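Local coordinates for protein trichothecene 15-O-acetyltransferase TRI3 (Fusarium sporotrichioides, PDB 3FOT) that transfers an acetyl group to the 15-hydroxyl of trichothecene intermediates during biosynthesis of mycotoxins such as T-2 toxin in Fusarium sporotrichioides, at residues A[288-292]-A[514-518]; A[372-376]-A[509-513]. All coordinates share one frame; numbering follows the deposited sequence.

In the fold
Contacts 1 and 2 both use helix 500-516, the last helix of the chain, at adjoining pieces whose contact centres lie about 13 Å apart. Contact 1 joins the helix end and the residues after it to helix 286-299, whereas contact 2 sets the preceding turn against the loop that leads into helix 379-401. In sequence, contact 2 is nested within the loop closed by contact 1. Neither is fully interior: contact 1 is partly buried and rests on isoleucine and leucine packing plus one water bridge, while contact 2 is a surface contact built on a stacked histidine and one direct hydrogen bond. Both lie away from His414, which binds 15-deacetylcalonectrin.

Contact 1 (A[288-292]-A[514-518]); sequences ESIDI and MLAFR. Unlike the reference sequence in segment 288-292: Asp291 (reference Ala).
The guanidinium of Arg518 lies beside Glu288, whose CG approaches it obliquely, and near Asp291, without salt-bridge contact to either. Leu515 CD2 lies 3.6 Å above one face, over its centre, and this same methyl touches Glu288 CG across the interface at 4.0 Å. Two acceptors lie in the guanidinium plane at its edge, Leu515 O and a water. The first takes a nearly straight bond from Arg518 NE (2.9 Å, 164°); Arg518 N also donates to this oxygen, so two donors grip it. A bend at chi3 (-65°) turns the arginine back over its own segment and makes the NE bond possible.

The water accepts from Arg518 NH1 at 2.8 Å and donates to Asp291 OD1, linking the charges indirectly; Asp291 OD1 and Arg518 NH1 themselves are 4.9 Å apart. Asp291, which differs from the reference sequence, also lays CB against Arg518 CD (3.8 Å). Glu288 meets Leu515 through its aliphatic part, while its OE1 accepts from Ser285 N, just before the helix.

Beneath these polar groups lies buried Ile292. Its CG1 branch stands beside the backbone N (chi1 -68°), carrying CD1 to Leu515 CD2 at 3.8 Å and to Met514 CB at 4.2 Å, with CG1 against Arg518 CG. Ile306 and Leu309 of helix 306-321 also touch Ile292. Arg299 bonds to the carbonyl oxygens of Phe517 and Arg518, and Lys379 to those of Ala516 and Arg518, joining this region to helices 286-299 and 379-401. In this BAHD-superfamily acetyltransferase the arrangement is structural packing of helix 286-299, which follows edge strand 277-283 of a four-stranded mixed sheet, against the last part of helix 500-516 and the C-terminal residues after it.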
loop_
_atom_site.group_PDB
_atom_site.type_symbol
_atom_site.label_atom_id
_atom_site.label_comp_id
_atom_site.label_asym_id
_atom_site.label_seq_id
_atom_site.Cartn_x
_atom_site.Cartn_y
_atom_site.Cartn_z
ATOM N N GLU A 288 0.420 13.177 20.672
ATOM C CA GLU A 288 -0.989 13.163 20.275
ATOM C C GLU A 288 -1.434 11.765 19.942
ATOM O O GLU A 288 -2.539 11.350 20.297
ATOM C CB GLU A 288 -1.187 14.037 19.046
ATOM C CG GLU A 288 -1.168 15.496 19.352
ATOM C CD GLU A 288 -0.987 16.359 18.136
ATOM O OE1 GLU A 288 -0.732 15.837 17.015
ATOM O OE2 GLU A 288 -1.105 17.590 18.312
ATOM N N SER A 289 -0.586 11.042 19.210
ATOM C CA SER A 289 -0.930 9.681 18.809
ATOM C C SER A 289 -1.071 8.746 19.991
ATOM O O SER A 289 -1.982 7.913 20.042
ATOM C CB SER A 289 0.082 9.152 17.783
ATOM O OG SER A 289 0.197 10.035 16.660
ATOM N N ILE A 290 -0.175 8.881 20.967
ATOM C CA ILE A 290 -0.219 8.036 22.132
ATOM C C ILE A 290 -1.494 8.321 22.944
ATOM O O ILE A 290 -2.153 7.396 23.440
ATOM C CB ILE A 290 1.076 8.257 22.980
ATOM C CG1 ILE A 290 2.248 7.549 22.280
ATOM C CG2 ILE A 290 0.887 7.751 24.409
ATOM C CD1 ILE A 290 3.608 7.952 22.829
ATOM N N ASP A 291 -1.853 9.602 23.024
ATOM C CA ASP A 291 -3.051 10.025 23.759
ATOM C C ASP A 291 -4.306 9.491 23.054
ATOM O O ASP A 291 -5.251 9.048 23.712
ATOM C CB ASP A 291 -3.149 11.565 23.881
ATOM C CG ASP A 291 -2.280 12.149 24.996
ATOM O OD1 ASP A 291 -2.053 13.379 24.998
ATOM O OD2 ASP A 291 -1.824 11.380 25.849
ATOM N N ILE A 292 -4.312 9.537 21.722
ATOM C CA ILE A 292 -5.470 9.009 20.955
ATOM C C ILE A 292 -5.630 7.497 21.156
ATOM O O ILE A 292 -6.733 7.004 21.375
ATOM C CB ILE A 292 -5.406 9.403 19.446
ATOM C CG1 ILE A 292 -5.603 10.923 19.258
ATOM C CG2 ILE A 292 -6.528 8.694 18.642
ATOM C CD1 ILE A 292 -5.185 11.443 17.878
ATOM N N MET A 514 -10.602 13.294 15.672
ATOM C CA MET A 514 -9.730 12.337 16.364
ATOM C C MET A 514 -9.186 12.915 17.672
ATOM O O MET A 514 -9.184 12.242 18.731
ATOM C CB MET A 514 -8.591 11.905 15.429
ATOM C CG MET A 514 -9.111 11.010 14.291
ATOM S SD MET A 514 -7.794 10.648 13.133
ATOM C CE MET A 514 -6.798 9.482 14.088
ATOM N N LEU A 515 -8.725 14.155 17.610
ATOM C CA LEU A 515 -8.131 14.799 18.770
ATOM C C LEU A 515 -9.169 15.030 19.853
ATOM O O LEU A 515 -8.870 14.948 21.054
ATOM C CB LEU A 515 -7.428 16.104 18.370
ATOM C CG LEU A 515 -6.132 15.884 17.581
ATOM C CD1 LEU A 515 -5.676 17.223 16.994
ATOM C CD2 LEU A 515 -5.032 15.229 18.460
ATOM N N ALA A 516 -10.400 15.257 19.419
ATOM C CA ALA A 516 -11.511 15.471 20.343
ATOM C C ALA A 516 -11.819 14.237 21.189
ATOM O O ALA A 516 -12.465 14.337 22.220
ATOM C CB ALA A 516 -12.775 15.955 19.565
ATOM N N PHE A 517 -11.351 13.073 20.755
ATOM C CA PHE A 517 -11.628 11.832 21.456
ATOM C C PHE A 517 -10.720 11.671 22.668
ATOM O O PHE A 517 -10.965 10.798 23.506
ATOM C CB PHE A 517 -11.397 10.654 20.511
ATOM C CG PHE A 517 -12.168 9.434 20.844
ATOM C CD1 PHE A 517 -13.564 9.445 20.762
ATOM C CD2 PHE A 517 -11.515 8.233 21.159
ATOM C CE1 PHE A 517 -14.305 8.288 21.017
ATOM C CE2 PHE A 517 -12.235 7.069 21.410
ATOM C CZ PHE A 517 -13.653 7.092 21.337
ATOM N N ARG A 518 -9.663 12.489 22.747
ATOM C CA ARG A 518 -8.661 12.350 23.803
ATOM C C ARG A 518 -9.324 12.488 25.167
ATOM O O ARG A 518 -10.326 13.198 25.312
ATOM C CB ARG A 518 -7.528 13.370 23.644
ATOM C CG ARG A 518 -6.589 13.042 22.502
ATOM C CD ARG A 518 -5.558 14.127 22.364
ATOM N NE ARG A 518 -6.197 15.381 21.968
ATOM C CZ ARG A 518 -5.571 16.548 21.863
ATOM N NH1 ARG A 518 -4.276 16.638 22.130
ATOM N NH2 ARG A 518 -6.240 17.632 21.504
HETATM O O HOH W 1 -2.201 14.973 23.126
#

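Contact 2 (A[372-376]-A[509-513]); sequences TVSHK and SIVEF. Unlike the reference sequence in segment 372-376: Thr372 (reference Ala).
Stacking dominates this contact, with the imidazole of His375 sandwiched between Phe513 and Glu512. The two aromatic rings form a face-to-face pair, centroids 3.8 Å apart and planes inclined by 22°. The overlap is unequal: His375 CE1 sits over the centre of the phenyl ring, whereas Phe513 CZ meets the imidazole toward its rim. On the opposite imidazole face the carboxylate of Glu512 is stacked, with OE1 3.4 Å above the ring plane, over its centre, and the planes only 10° apart. Glu512 CD comes to 3.3 Å from His375 ND1; separately, the poor angle between ND1 and OE1 rules out a hydrogen bond. The extended glutamate chain, with CG anti to the backbone N, delivers the carboxylate to that face; its negative charge could favour a protonated imidazole.

Hydrogen bonding acts at the ring edge. His375 NE2 donates to Ser509 OG at 2.8 Å along an almost linear path, 170°, and the oxygen lies near the imidazole plane. The backbone oxygen Ser509 O also lies at this edge, 3.2 Å from His375 CE1. Together with the stacks, the NE2 bond fixes the ring's rotation. Within the loop, Lys376 N donates to Ser374 OG at 3.1 Å, forming an ST turn beside the histidine, while Ser374 N bonds to Asp377.

Apolar packing is slighter: Val373 CG2 touches Phe513 CE1 at 4.0 Å. Beyond the pair, Val373 rests on Leu316 of helix 306-321 and on Ala385 of helix 379-401. This is surface docking of a loop on a helix: three residues of helix 500-516 clasp one histidine of the 372-376 loop, which contains an ST turn and precedes helix 379-401.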
loop_
_atom_site.group_PDB
_atom_site.type_symbol
_atom_site.label_atom_id
_atom_site.label_comp_id
_atom_site.label_asym_id
_atom_site.label_seq_id
_atom_site.Cartn_x
_atom_site.Cartn_y
_atom_site.Cartn_z
ATOM N N THR A 372 -24.417 12.988 13.815
ATOM C CA THR A 372 -24.057 14.261 13.181
ATOM C C THR A 372 -23.758 15.311 14.245
ATOM O O THR A 372 -24.654 15.796 14.948
ATOM C CB THR A 372 -25.147 14.737 12.177
ATOM O OG1 THR A 372 -25.327 13.729 11.177
ATOM C CG2 THR A 372 -24.752 16.050 11.495
ATOM N N VAL A 373 -22.471 15.621 14.397
ATOM C CA VAL A 373 -22.012 16.587 15.392
ATOM C C VAL A 373 -21.081 17.592 14.734
ATOM O O VAL A 373 -20.323 17.255 13.827
ATOM C CB VAL A 373 -21.265 15.925 16.590
ATOM C CG1 VAL A 373 -22.199 15.049 17.390
ATOM C CG2 VAL A 373 -20.034 15.116 16.113
ATOM N N SER A 374 -21.134 18.828 15.187
ATOM C CA SER A 374 -20.205 19.817 14.685
ATOM C C SER A 374 -18.966 19.884 15.577
ATOM O O SER A 374 -18.929 19.319 16.669
ATOM C CB SER A 374 -20.863 21.170 14.595
ATOM O OG SER A 374 -20.835 21.745 15.855
ATOM N N HIS A 375 -17.936 20.585 15.100
ATOM C CA HIS A 375 -16.750 20.775 15.911
ATOM C C HIS A 375 -17.019 21.718 17.093
ATOM O O HIS A 375 -16.259 21.730 18.056
ATOM C CB HIS A 375 -15.622 21.314 15.033
ATOM C CG HIS A 375 -15.072 20.301 14.079
ATOM N ND1 HIS A 375 -14.343 19.212 14.502
ATOM C CD2 HIS A 375 -15.100 20.235 12.726
ATOM C CE1 HIS A 375 -13.958 18.506 13.451
ATOM N NE2 HIS A 375 -14.398 19.108 12.362
ATOM N N LYS A 376 -18.106 22.481 17.014
ATOM C CA LYS A 376 -18.460 23.444 18.068
ATOM C C LYS A 376 -19.389 22.821 19.112
ATOM O O LYS A 376 -19.649 23.435 20.154
ATOM C CB LYS A 376 -19.114 24.691 17.454
ATOM C CG LYS A 376 -18.140 25.581 16.661
ATOM C CD LYS A 376 -18.851 26.402 15.581
ATOM C CE LYS A 376 -17.860 27.335 14.852
ATOM N NZ LYS A 376 -18.517 28.128 13.755
ATOM N N SER A 509 -10.399 18.517 9.452
ATOM C CA SER A 509 -11.647 18.172 10.140
ATOM C C SER A 509 -11.563 16.781 10.769
ATOM O O SER A 509 -11.972 16.570 11.927
ATOM C CB SER A 509 -12.833 18.243 9.155
ATOM O OG SER A 509 -14.062 17.943 9.843
ATOM N N ILE A 510 -11.061 15.820 9.991
ATOM C CA ILE A 510 -10.881 14.466 10.473
ATOM C C ILE A 510 -9.955 14.485 11.672
ATOM O O ILE A 510 -10.270 13.897 12.698
ATOM C CB ILE A 510 -10.239 13.560 9.397
ATOM C CG1 ILE A 510 -11.176 13.390 8.195
ATOM C CG2 ILE A 510 -9.833 12.216 9.992
ATOM C CD1 ILE A 510 -10.407 12.944 6.930
ATOM N N VAL A 511 -8.824 15.172 11.530
ATOM C CA VAL A 511 -7.829 15.246 12.626
ATOM C C VAL A 511 -8.432 15.862 13.897
ATOM O O VAL A 511 -8.219 15.355 15.012
ATOM C CB VAL A 511 -6.555 16.015 12.181
ATOM C CG1 VAL A 511 -5.638 16.287 13.373
ATOM C CG2 VAL A 511 -5.785 15.218 11.114
ATOM N N GLU A 512 -9.172 16.960 13.722
ATOM C CA GLU A 512 -9.837 17.607 14.844
ATOM C C GLU A 512 -10.774 16.655 15.603
ATOM O O GLU A 512 -10.779 16.637 16.841
ATOM C CB GLU A 512 -10.572 18.866 14.380
ATOM C CG GLU A 512 -11.025 19.745 15.544
ATOM C CD GLU A 512 -11.700 21.041 15.108
ATOM O OE1 GLU A 512 -11.698 21.343 13.885
ATOM O OE2 GLU A 512 -12.235 21.747 16.001
ATOM N N PHE A 513 -11.582 15.872 14.882
ATOM C CA PHE A 513 -12.447 14.901 15.571
ATOM C C PHE A 513 -11.656 13.816 16.304
ATOM O O PHE A 513 -12.007 13.441 17.416
ATOM C CB PHE A 513 -13.447 14.244 14.618
ATOM C CG PHE A 513 -14.605 15.122 14.232
ATOM C CD1 PHE A 513 -15.435 15.699 15.210
ATOM C CD2 PHE A 513 -14.906 15.331 12.874
ATOM C CE1 PHE A 513 -16.547 16.484 14.852
ATOM C CE2 PHE A 513 -16.016 16.129 12.505
ATOM C CZ PHE A 513 -16.826 16.709 13.498
#